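Side-chain contacts in malonyl coenzyme A-acyl carrier protein transacylase (Helicobacter pylori, PDB 2H1Y), which probably transfers the malonyl group from malonyl-coenzyme A to holo-acyl carrier protein, supplying malonyl-ACP: residues P300-G305 and L310-E315; F280-L283 and V288-G291; L66-Y71 and M132-C137. All coordinates share one frame; numbering follows the deposited sequence.

Interaction 1: residues P300-G305 and L310-E315; sequences PTISVG and LDEAIE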
ATOM      1  N   PRO A 300       9.461  -5.995  16.053  1.00 47.63           N
ATOM      2  CA  PRO A 300       9.264  -7.011  15.019  1.00 47.22           C
ATOM      3  C   PRO A 300       8.045  -6.759  14.131  1.00 47.15           C
ATOM      4  O   PRO A 300       7.126  -5.986  14.492  1.00 46.14           O
ATOM      5  CB  PRO A 300       9.083  -8.316  15.825  1.00 47.56           C
ATOM      6  CG  PRO A 300       9.429  -7.968  17.267  1.00 47.59           C
ATOM      7  CD  PRO A 300       9.118  -6.505  17.396  1.00 47.48           C
ATOM      8  N   THR A 301       8.086  -7.398  12.962  1.00 46.98           N
ATOM      9  CA  THR A 301       6.992  -7.426  12.023  1.00 47.28           C
ATOM     10  C   THR A 301       6.828  -8.881  11.620  1.00 47.81           C
ATOM     11  O   THR A 301       7.695  -9.450  10.959  1.00 48.68           O
ATOM     12  CB  THR A 301       7.274  -6.567  10.747  1.00 47.30           C
ATOM     13  OG1 THR A 301       7.461  -5.188  11.091  1.00 46.38           O
ATOM     14  CG2 THR A 301       6.117  -6.669   9.771  1.00 47.31           C
ATOM     15  N   ILE A 302       5.733  -9.496  12.039  1.00 48.16           N
ATOM     16  CA  ILE A 302       5.351 -10.798  11.513  1.00 48.69           C
ATOM     17  C   ILE A 302       4.591 -10.537  10.229  1.00 48.80           C
ATOM     18  O   ILE A 302       3.643  -9.745  10.224  1.00 48.67           O
ATOM     19  CB  ILE A 302       4.425 -11.547  12.493  1.00 48.87           C
ATOM     20  CG1 ILE A 302       5.138 -11.770  13.815  1.00 48.05           C
ATOM     21  CG2 ILE A 302       3.944 -12.875  11.879  1.00 49.55           C
ATOM     22  CD1 ILE A 302       4.342 -11.319  14.968  1.00 49.60           C
ATOM     23  N   SER A 303       5.009 -11.172   9.143  1.00 49.13           N
ATOM     24  CA  SER A 303       4.298 -11.008   7.887  1.00 50.16           C
ATOM     25  C   SER A 303       3.260 -12.100   7.764  1.00 50.32           C
ATOM     26  O   SER A 303       3.541 -13.262   7.984  1.00 50.80           O
ATOM     27  CB  SER A 303       5.241 -10.939   6.663  1.00 50.60           C
ATOM     28  OG  SER A 303       6.363 -11.792   6.799  1.00 51.79           O
ATOM     29  N   VAL A 304       2.036 -11.704   7.460  1.00 50.90           N
ATOM     30  CA  VAL A 304       0.916 -12.629   7.378  1.00 50.98           C
ATOM     31  C   VAL A 304       0.448 -12.657   5.926  1.00 51.42           C
ATOM     32  O   VAL A 304      -0.493 -11.949   5.541  1.00 51.48           O
ATOM     33  CB  VAL A 304      -0.238 -12.178   8.300  1.00 50.96           C
ATOM     34  CG1 VAL A 304      -1.331 -13.244   8.366  1.00 50.11           C
ATOM     35  CG2 VAL A 304       0.291 -11.834   9.708  1.00 51.04           C
ATOM     36  N   GLY A 305       1.127 -13.455   5.114  1.00 51.66           N
ATOM     37  CA  GLY A 305       0.717 -13.643   3.728  1.00 52.28           C
ATOM     38  C   GLY A 305       0.463 -15.100   3.405  1.00 52.90           C
ATOM     39  O   GLY A 305      -0.034 -15.421   2.318  1.00 53.31           O
ATOM     40  N   LEU A 310       0.188 -16.799   9.006  1.00 51.85           N
ATOM     41  CA  LEU A 310      -1.086 -16.797   9.730  1.00 51.90           C
ATOM     42  C   LEU A 310      -0.897 -17.450  11.093  1.00 51.95           C
ATOM     43  O   LEU A 310      -1.285 -16.888  12.117  1.00 51.53           O
ATOM     44  CB  LEU A 310      -2.180 -17.548   8.948  1.00 51.71           C
ATOM     45  CG  LEU A 310      -3.683 -17.289   9.171  1.00 52.29           C
ATOM     46  CD1 LEU A 310      -4.567 -18.507   8.873  1.00 51.48           C
ATOM     47  CD2 LEU A 310      -4.056 -16.719  10.548  1.00 53.89           C
ATOM     48  N   ASP A 311      -0.283 -18.627  11.091  1.00 52.20           N
ATOM     49  CA  ASP A 311      -0.108 -19.405  12.309  1.00 53.16           C
ATOM     50  C   ASP A 311       0.876 -18.765  13.255  1.00 53.41           C
ATOM     51  O   ASP A 311       0.732 -18.877  14.469  1.00 53.49           O
ATOM     52  CB  ASP A 311       0.351 -20.815  11.979  1.00 53.52           C
ATOM     53  CG  ASP A 311      -0.780 -21.691  11.513  1.00 54.40           C
ATOM     54  OD1 ASP A 311      -1.703 -21.205  10.830  1.00 56.08           O
ATOM     55  OD2 ASP A 311      -0.753 -22.885  11.835  1.00 58.28           O
ATOM     56  N   GLU A 312       1.857 -18.063  12.706  1.00 53.61           N
ATOM     57  CA  GLU A 312       2.817 -17.395  13.554  1.00 54.15           C
ATOM     58  C   GLU A 312       2.231 -16.181  14.270  1.00 53.70           C
ATOM     59  O   GLU A 312       2.539 -15.941  15.433  1.00 54.08           O
ATOM     60  CB  GLU A 312       4.062 -17.021  12.776  1.00 54.39           C
ATOM     61  CG  GLU A 312       5.163 -16.589  13.698  1.00 56.87           C
ATOM     62  CD  GLU A 312       6.352 -16.084  12.949  1.00 60.05           C
ATOM     63  OE1 GLU A 312       7.020 -15.167  13.489  1.00 60.11           O
ATOM     64  OE2 GLU A 312       6.607 -16.614  11.836  1.00 60.80           O
ATOM     65  N   ALA A 313       1.397 -15.417  13.573  1.00 53.56           N
ATOM     66  CA  ALA A 313       0.658 -14.298  14.176  1.00 53.36           C
ATOM     67  C   ALA A 313      -0.250 -14.757  15.313  1.00 53.62           C
ATOM     68  O   ALA A 313      -0.222 -14.182  16.395  1.00 53.10           O
ATOM     69  CB  ALA A 313      -0.148 -13.569  13.122  1.00 53.13           C
ATOM     70  N   ILE A 314      -1.042 -15.801  15.064  1.00 54.64           N
ATOM     71  CA  ILE A 314      -1.923 -16.380  16.083  1.00 55.71           C
ATOM     72  C   ILE A 314      -1.166 -16.788  17.348  1.00 56.29           C
ATOM     73  O   ILE A 314      -1.622 -16.496  18.443  1.00 56.83           O
ATOM     74  CB  ILE A 314      -2.705 -17.617  15.576  1.00 55.49           C
ATOM     75  CG1 ILE A 314      -3.543 -17.275  14.347  1.00 55.50           C
ATOM     76  CG2 ILE A 314      -3.608 -18.146  16.667  1.00 54.94           C
ATOM     77  CD1 ILE A 314      -4.090 -18.510  13.597  1.00 56.19           C
ATOM     78  N   GLU A 315      -0.027 -17.464  17.201  1.00 57.08           N
ATOM     79  CA  GLU A 315       0.777 -17.880  18.371  1.00 57.69           C
ATOM     80  C   GLU A 315       1.172 -16.678  19.184  1.00 56.91           C
ATOM     81  O   GLU A 315       1.219 -16.743  20.402  1.00 57.18           O
ATOM     82  CB  GLU A 315       2.066 -18.589  17.964  1.00 57.57           C
ATOM     83  CG  GLU A 315       1.878 -19.820  17.118  1.00 59.51           C
ATOM     84  CD  GLU A 315       3.205 -20.496  16.772  1.00 60.07           C
ATOM     85  OE1 GLU A 315       3.534 -20.595  15.552  1.00 61.55           O
ATOM     86  OE2 GLU A 315       3.906 -20.920  17.731  1.00 62.26           O
TER

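Interaction 2: residues F280-L283 and V288-G291; sequences FFEL and VLKG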
ATOM      1  N   PHE A 280       4.417  -5.259  14.885  1.00 44.71           N
ATOM      2  CA  PHE A 280       3.669  -4.909  13.696  1.00 44.48           C
ATOM      3  C   PHE A 280       3.209  -6.183  13.014  1.00 44.09           C
ATOM      4  O   PHE A 280       3.945  -7.168  13.006  1.00 43.37           O
ATOM      5  CB  PHE A 280       4.563  -4.138  12.720  1.00 44.94           C
ATOM      6  CG  PHE A 280       4.873  -2.727  13.145  1.00 46.09           C
ATOM      7  CD1 PHE A 280       6.026  -2.440  13.870  1.00 47.35           C
ATOM      8  CD2 PHE A 280       4.016  -1.671  12.799  1.00 46.73           C
ATOM      9  CE1 PHE A 280       6.321  -1.111  14.265  1.00 47.85           C
ATOM     10  CE2 PHE A 280       4.299  -0.349  13.183  1.00 45.62           C
ATOM     11  CZ  PHE A 280       5.456  -0.070  13.916  1.00 45.64           C
ATOM     12  N   PHE A 281       2.003  -6.171  12.439  1.00 43.90           N
ATOM     13  CA  PHE A 281       1.581  -7.268  11.554  1.00 43.67           C
ATOM     14  C   PHE A 281       1.458  -6.770  10.113  1.00 43.41           C
ATOM     15  O   PHE A 281       0.632  -5.911   9.817  1.00 44.59           O
ATOM     16  CB  PHE A 281       0.259  -7.926  12.000  1.00 43.73           C
ATOM     17  CG  PHE A 281       0.266  -8.480  13.392  1.00 44.04           C
ATOM     18  CD1 PHE A 281      -0.830  -8.302  14.212  1.00 45.43           C
ATOM     19  CD2 PHE A 281       1.353  -9.175  13.889  1.00 47.12           C
ATOM     20  CE1 PHE A 281      -0.856  -8.810  15.504  1.00 45.99           C
ATOM     21  CE2 PHE A 281       1.347  -9.696  15.184  1.00 47.08           C
ATOM     22  CZ  PHE A 281       0.235  -9.515  15.992  1.00 47.09           C
ATOM     23  N   GLU A 282       2.278  -7.285   9.212  1.00 42.78           N
ATOM     24  CA  GLU A 282       2.095  -6.945   7.806  1.00 42.44           C
ATOM     25  C   GLU A 282       1.014  -7.868   7.260  1.00 42.79           C
ATOM     26  O   GLU A 282       1.269  -9.066   7.089  1.00 42.98           O
ATOM     27  CB  GLU A 282       3.390  -7.084   6.994  1.00 41.71           C
ATOM     28  CG  GLU A 282       3.289  -6.457   5.610  1.00 41.33           C
ATOM     29  CD  GLU A 282       4.619  -6.279   4.892  1.00 42.00           C
ATOM     30  OE1 GLU A 282       4.615  -5.690   3.795  1.00 42.72           O
ATOM     31  OE2 GLU A 282       5.669  -6.712   5.403  1.00 42.09           O
ATOM     32  N   LEU A 283      -0.182  -7.320   6.994  1.00 42.36           N
ATOM     33  CA  LEU A 283      -1.301  -8.114   6.468  1.00 41.67           C
ATOM     34  C   LEU A 283      -1.352  -8.115   4.961  1.00 42.24           C
ATOM     35  O   LEU A 283      -1.531  -7.070   4.334  1.00 41.90           O
ATOM     36  CB  LEU A 283      -2.644  -7.642   7.011  1.00 41.02           C
ATOM     37  CG  LEU A 283      -2.758  -7.612   8.523  1.00 39.64           C
ATOM     38  CD1 LEU A 283      -4.132  -7.128   8.885  1.00 36.54           C
ATOM     39  CD2 LEU A 283      -2.477  -8.976   9.104  1.00 40.09           C
ATOM     40  N   VAL A 288       7.655  -6.516   1.952  1.00 40.69           N
ATOM     41  CA  VAL A 288       8.104  -5.151   1.639  1.00 39.74           C
ATOM     42  C   VAL A 288       8.115  -4.202   2.850  1.00 40.03           C
ATOM     43  O   VAL A 288       9.099  -3.487   3.082  1.00 39.94           O
ATOM     44  CB  VAL A 288       7.253  -4.528   0.509  1.00 39.94           C
ATOM     45  CG1 VAL A 288       7.762  -3.118   0.154  1.00 36.63           C
ATOM     46  CG2 VAL A 288       7.185  -5.491  -0.746  1.00 37.65           C
ATOM     47  N   LEU A 289       7.044  -4.199   3.631  1.00 40.10           N
ATOM     48  CA  LEU A 289       7.010  -3.306   4.785  1.00 41.09           C
ATOM     49  C   LEU A 289       7.814  -3.875   5.977  1.00 42.05           C
ATOM     50  O   LEU A 289       8.419  -3.115   6.753  1.00 42.36           O
ATOM     51  CB  LEU A 289       5.575  -2.932   5.159  1.00 41.05           C
ATOM     52  CG  LEU A 289       4.904  -1.680   4.573  1.00 40.51           C
ATOM     53  CD1 LEU A 289       5.237  -1.355   3.124  1.00 39.19           C
ATOM     54  CD2 LEU A 289       3.395  -1.697   4.782  1.00 40.48           C
ATOM     55  N   LYS A 290       7.857  -5.198   6.108  1.00 42.24           N
ATOM     56  CA  LYS A 290       8.850  -5.817   6.994  1.00 43.46           C
ATOM     57  C   LYS A 290      10.271  -5.311   6.710  1.00 43.76           C
ATOM     58  O   LYS A 290      11.018  -4.998   7.643  1.00 43.48           O
ATOM     59  CB  LYS A 290       8.850  -7.338   6.854  1.00 43.62           C
ATOM     60  CG  LYS A 290       9.426  -8.037   8.051  1.00 44.70           C
ATOM     61  CD  LYS A 290       9.556  -9.529   7.831  1.00 47.46           C
ATOM     62  CE  LYS A 290       9.946 -10.196   9.137  1.00 48.86           C
ATOM     63  NZ  LYS A 290      10.175 -11.653   8.961  1.00 53.02           N
ATOM     64  N   GLY A 291      10.618  -5.252   5.415  1.00 44.26           N
ATOM     65  CA  GLY A 291      11.917  -4.791   4.934  1.00 44.27           C
ATOM     66  C   GLY A 291      12.160  -3.345   5.303  1.00 44.89           C
ATOM     67  O   GLY A 291      13.149  -3.045   5.967  1.00 45.44           O
TER

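Interaction 3: residues L66-Y71 and M132-C137; sequences LKESAY and MMQEAC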
ATOM      1  N   LEU A  66      -2.522  -8.989 -14.233  1.00 66.64           N
ATOM      2  CA  LEU A  66      -2.005  -8.647 -12.907  1.00 66.64           C
ATOM      3  C   LEU A  66      -0.893  -7.593 -12.951  1.00 66.64           C
ATOM      4  O   LEU A  66      -0.524  -7.023 -11.923  1.00 67.02           O
ATOM      5  CB  LEU A  66      -1.509  -9.923 -12.212  1.00 66.61           C
ATOM      6  CG  LEU A  66      -1.258 -10.064 -10.701  1.00 66.42           C
ATOM      7  CD1 LEU A  66       0.208  -9.879 -10.359  1.00 65.28           C
ATOM      8  CD2 LEU A  66      -2.168  -9.162  -9.847  1.00 66.43           C
ATOM      9  N   LYS A  67      -0.365  -7.341 -14.146  1.00 66.44           N
ATOM     10  CA  LYS A  67       0.653  -6.311 -14.350  1.00 65.98           C
ATOM     11  C   LYS A  67       0.075  -4.904 -14.360  1.00 64.98           C
ATOM     12  O   LYS A  67       0.795  -3.946 -14.106  1.00 64.93           O
ATOM     13  CB  LYS A  67       1.413  -6.565 -15.650  1.00 66.39           C
ATOM     14  CG  LYS A  67       2.632  -7.446 -15.448  1.00 68.25           C
ATOM     15  CD  LYS A  67       3.015  -8.191 -16.728  1.00 71.34           C
ATOM     16  CE  LYS A  67       3.929  -9.386 -16.421  1.00 72.80           C
ATOM     17  NZ  LYS A  67       4.981  -9.050 -15.396  1.00 74.82           N
ATOM     18  N   GLU A  68      -1.216  -4.782 -14.663  1.00 63.64           N
ATOM     19  CA  GLU A  68      -1.862  -3.480 -14.712  1.00 62.24           C
ATOM     20  C   GLU A  68      -2.242  -2.979 -13.320  1.00 61.03           C
ATOM     21  O   GLU A  68      -2.786  -3.733 -12.517  1.00 60.53           O
ATOM     22  CB  GLU A  68      -3.092  -3.500 -15.639  1.00 62.64           C
ATOM     23  CG  GLU A  68      -2.795  -3.586 -17.152  1.00 64.08           C
ATOM     24  CD  GLU A  68      -1.421  -3.015 -17.539  1.00 65.74           C
ATOM     25  OE1 GLU A  68      -0.407  -3.740 -17.391  1.00 67.45           O
ATOM     26  OE2 GLU A  68      -1.353  -1.849 -17.985  1.00 64.48           O
ATOM     27  N   SER A  69      -1.937  -1.704 -13.052  1.00 59.62           N
ATOM     28  CA  SER A  69      -2.371  -1.020 -11.830  1.00 58.46           C
ATOM     29  C   SER A  69      -3.832  -1.319 -11.500  1.00 57.19           C
ATOM     30  O   SER A  69      -4.178  -1.485 -10.341  1.00 56.98           O
ATOM     31  CB  SER A  69      -2.168   0.502 -11.933  1.00 58.45           C
ATOM     32  OG  SER A  69      -0.791   0.862 -11.930  1.00 59.97           O
ATOM     33  N   ALA A  70      -4.682  -1.412 -12.519  1.00 55.93           N
ATOM     34  CA  ALA A  70      -6.102  -1.665 -12.287  1.00 54.97           C
ATOM     35  C   ALA A  70      -6.367  -3.049 -11.681  1.00 54.31           C
ATOM     36  O   ALA A  70      -7.392  -3.253 -11.024  1.00 54.08           O
ATOM     37  CB  ALA A  70      -6.908  -1.465 -13.557  1.00 54.61           C
ATOM     38  N   TYR A  71      -5.456  -3.996 -11.897  1.00 53.25           N
ATOM     39  CA  TYR A  71      -5.643  -5.327 -11.312  1.00 52.54           C
ATOM     40  C   TYR A  71      -4.697  -5.650 -10.165  1.00 51.28           C
ATOM     41  O   TYR A  71      -5.027  -6.460  -9.274  1.00 51.13           O
ATOM     42  CB  TYR A  71      -5.710  -6.422 -12.390  1.00 53.01           C
ATOM     43  CG  TYR A  71      -6.882  -6.169 -13.311  1.00 54.37           C
ATOM     44  CD1 TYR A  71      -8.169  -6.591 -12.968  1.00 54.75           C
ATOM     45  CD2 TYR A  71      -6.721  -5.430 -14.486  1.00 55.83           C
ATOM     46  CE1 TYR A  71      -9.255  -6.329 -13.798  1.00 54.79           C
ATOM     47  CE2 TYR A  71      -7.799  -5.162 -15.324  1.00 54.84           C
ATOM     48  CZ  TYR A  71      -9.060  -5.616 -14.974  1.00 54.98           C
ATOM     49  OH  TYR A  71     -10.128  -5.355 -15.812  1.00 55.27           O
ATOM     50  N   MET A 132      -7.742   4.846 -13.033  1.00 52.55           N
ATOM     51  CA  MET A 132      -7.607   6.294 -13.130  1.00 52.24           C
ATOM     52  C   MET A 132      -6.148   6.769 -13.113  1.00 51.96           C
ATOM     53  O   MET A 132      -5.789   7.738 -13.780  1.00 51.39           O
ATOM     54  CB  MET A 132      -8.433   6.981 -12.057  1.00 52.05           C
ATOM     55  CG  MET A 132      -9.919   6.742 -12.194  1.00 51.54           C
ATOM     56  SD  MET A 132     -10.797   7.460 -10.805  1.00 52.55           S
ATOM     57  CE  MET A 132     -12.510   7.085 -11.213  1.00 52.55           C
ATOM     58  N   MET A 133      -5.308   6.066 -12.370  1.00 52.56           N
ATOM     59  CA  MET A 133      -3.868   6.338 -12.401  1.00 52.89           C
ATOM     60  C   MET A 133      -3.285   6.043 -13.790  1.00 54.15           C
ATOM     61  O   MET A 133      -2.437   6.794 -14.291  1.00 54.34           O
ATOM     62  CB  MET A 133      -3.124   5.559 -11.302  1.00 52.51           C
ATOM     63  CG  MET A 133      -3.235   6.181  -9.908  1.00 51.50           C
ATOM     64  SD  MET A 133      -2.476   5.254  -8.538  1.00 50.48           S
ATOM     65  CE  MET A 133      -0.837   4.928  -9.204  1.00 52.60           C
ATOM     66  N   GLN A 134      -3.756   4.967 -14.419  1.00 55.19           N
ATOM     67  CA  GLN A 134      -3.281   4.605 -15.752  1.00 56.44           C
ATOM     68  C   GLN A 134      -3.774   5.585 -16.797  1.00 56.41           C
ATOM     69  O   GLN A 134      -3.010   6.012 -17.654  1.00 56.17           O
ATOM     70  CB  GLN A 134      -3.691   3.181 -16.124  1.00 56.94           C
ATOM     71  CG  GLN A 134      -3.147   2.126 -15.173  1.00 60.40           C
ATOM     72  CD  GLN A 134      -3.276   0.711 -15.728  1.00 64.94           C
ATOM     73  OE1 GLN A 134      -2.356   0.211 -16.401  1.00 65.80           O
ATOM     74  NE2 GLN A 134      -4.413   0.050 -15.437  1.00 64.62           N
ATOM     75  N   GLU A 135      -5.050   5.939 -16.714  1.00 57.19           N
ATOM     76  CA  GLU A 135      -5.648   6.893 -17.645  1.00 57.62           C
ATOM     77  C   GLU A 135      -5.003   8.267 -17.529  1.00 57.41           C
ATOM     78  O   GLU A 135      -4.651   8.873 -18.546  1.00 57.48           O
ATOM     79  CB  GLU A 135      -7.143   7.014 -17.404  1.00 57.80           C
ATOM     80  CG  GLU A 135      -7.953   5.745 -17.730  1.00 58.80           C
ATOM     81  CD  GLU A 135      -9.383   5.809 -17.183  1.00 58.74           C
ATOM     82  OE1 GLU A 135      -9.769   6.833 -16.553  1.00 59.97           O
ATOM     83  OE2 GLU A 135     -10.119   4.822 -17.381  1.00 60.81           O
ATOM     84  N   ALA A 136      -4.832   8.744 -16.297  1.00 57.09           N
ATOM     85  CA  ALA A 136      -4.273  10.068 -16.067  1.00 56.79           C
ATOM     86  C   ALA A 136      -2.853  10.155 -16.565  1.00 57.03           C
ATOM     87  O   ALA A 136      -2.383  11.250 -16.870  1.00 57.09           O
ATOM     88  CB  ALA A 136      -4.323  10.436 -14.605  1.00 56.70           C
ATOM     89  N   CYS A 137      -2.167   9.013 -16.640  1.00 57.26           N
ATOM     90  CA  CYS A 137      -0.755   9.001 -17.050  1.00 57.87           C
ATOM     91  C   CYS A 137      -0.508   8.593 -18.510  1.00 58.05           C
ATOM     92  O   CYS A 137       0.581   8.811 -19.042  1.00 58.29           O
ATOM     93  CB  CYS A 137       0.089   8.134 -16.097  1.00 57.76           C
ATOM     94  SG  CYS A 137       0.317   8.829 -14.452  1.00 57.62           S
TER

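Interaction 1: residues P300-G305 and L310-E315
Ile302 and Val304, on an edge strand of the six-stranded sheet, bear on Ala313, Glu312 and Leu310 of helix 307-320, so this is the joint between a sheet edge and the C-terminal helix that follows it. Strand 301-304 and helix 310-315 run at 136° to each other, their axes 7.5 Å apart at closest. Ile302 comes first and points at the helix. Its CG2, set anti to the backbone N, reaches to 4.0 Å from the backbone N of Ala313, while CG1 meets the carboxylate end of Glu312, whose extended chain crosses the isoleucine obliquely; CG1 is 3.9 Å from OE1. Apolar carbon therefore meets the end of an otherwise exposed acid. Ser303 turns the other way, and its OG makes a weak hydrogen bond with Ser287 OG. At Val304 the two methyls divide the work: CG1, anti to the backbone N (chi1 -172°), rests on the helix backbone at Leu310, 3.8 Å from its CA. Helix 69-90 closes in on the same helix, Leu86 touching Leu310 and Leu87 touching Ala313. The other branch of Val304, CG2, meets the CB of Ala313 at 3.9 Å.

Interaction 2: residues F280-L283 and V288-G291
The carboxylate of Glu282 grips two successive peptide N-H groups, those of Leu289 and Lys290, one with each oxygen. OE1 accepts from Leu289 N at 2.9 Å, on its syn side but 33° out of the carboxylate plane. OE2 takes the N-H of Lys290 at 2.8 Å, and here the donor sits above the plane, 45° out of it. Neither bond is quite straight. The side chain gets there fully stretched: CG is anti to the backbone N (chi1 -168°) and the chain stays extended to the carboxylate; the side chains of Glu282 and Leu289 cross at about a right angle. With OE1 only 3.2 Å from the CB of Leu289, the fit is tight. These elements belong to the beta-alpha-beta crossover made by strand 279-283, helix 288-294 and strand 301-304. In the first turn of a helix the N-H groups have no earlier carbonyl within the helix to bond to, and the glutamate from the preceding strand serves two of them; its negative charge also probably interacts favourably with the positive end of the helix dipole. Two bonds, to different donors, should hold the carboxylate against rotation. The backbone of Glu282 is engaged separately, bonding to strand 301-304 at Ile302 and Val304, and Leu283 O accepts a bond from Ser80 OG. Lys290 leads its extended chain away from the acid and touches Thr301; of its side chain, CB comes nearest to OE2, at 3.6 Å.

Interaction 3: residues L66-Y71 and M132-C137
Gln134 sends its CG anti to its carbonyl carbon (chi1 -60°) and stays extended beyond it, which carries the amide across to Glu68, Ser69 and Ala70. Glu68 starts out the same way but bends at chi2 (-26°), bringing its carboxylate to the glutamine's end. The two chains cross at about a right angle, with the carboxylate and amide planes 46° apart. Along the glutamine's stem the contact is apolar, Ser69 CB lying 3.8 Å from Gln134 CG; Ser69 OG is taken up elsewhere by Gln22 NE2. This joins the start of helix 69-90, where Glu68 holds the N-cap position, to the late turns of helix 119-137, a helix-to-helix joint that Tyr71 extends with an edge-to-face meeting with His127. As modelled, OE1 of Gln134 faces OE2 of Glu68 at 2.8 Å, and NE2 faces the backbone N of Ala70 at 3.3 Å, so acceptor meets acceptor and donor meets donor. The amide is probably the wrong way round: turned over, it would set its NH2 towards the carboxylate and its oxygen towards the N-H of Ala70, and both approaches might then be hydrogen bonds between the side chain and the helix start.

In the fold
Along the chain the order is interaction 3, interaction 2, interaction 1. The last two are close neighbours, with centres about 10 Å apart: strands 279-283 and 301-304 lie side by side and parallel in the six-stranded sheet, joined through backbone bonds, and helix 288-294 links them. Each of these contacts thus ties a different helix to that sheet. Interaction 3 lies on the other side of the chain's centre, about 31 Å from interaction 1 and 24 Å from interaction 2, centre to centre, and touches neither. Helix 69-90 nevertheless spans the gap, since its first turn includes 69-71 of segment 66-71 and its later turns pack against helix 307-320, so it joins interactions 3 and 1.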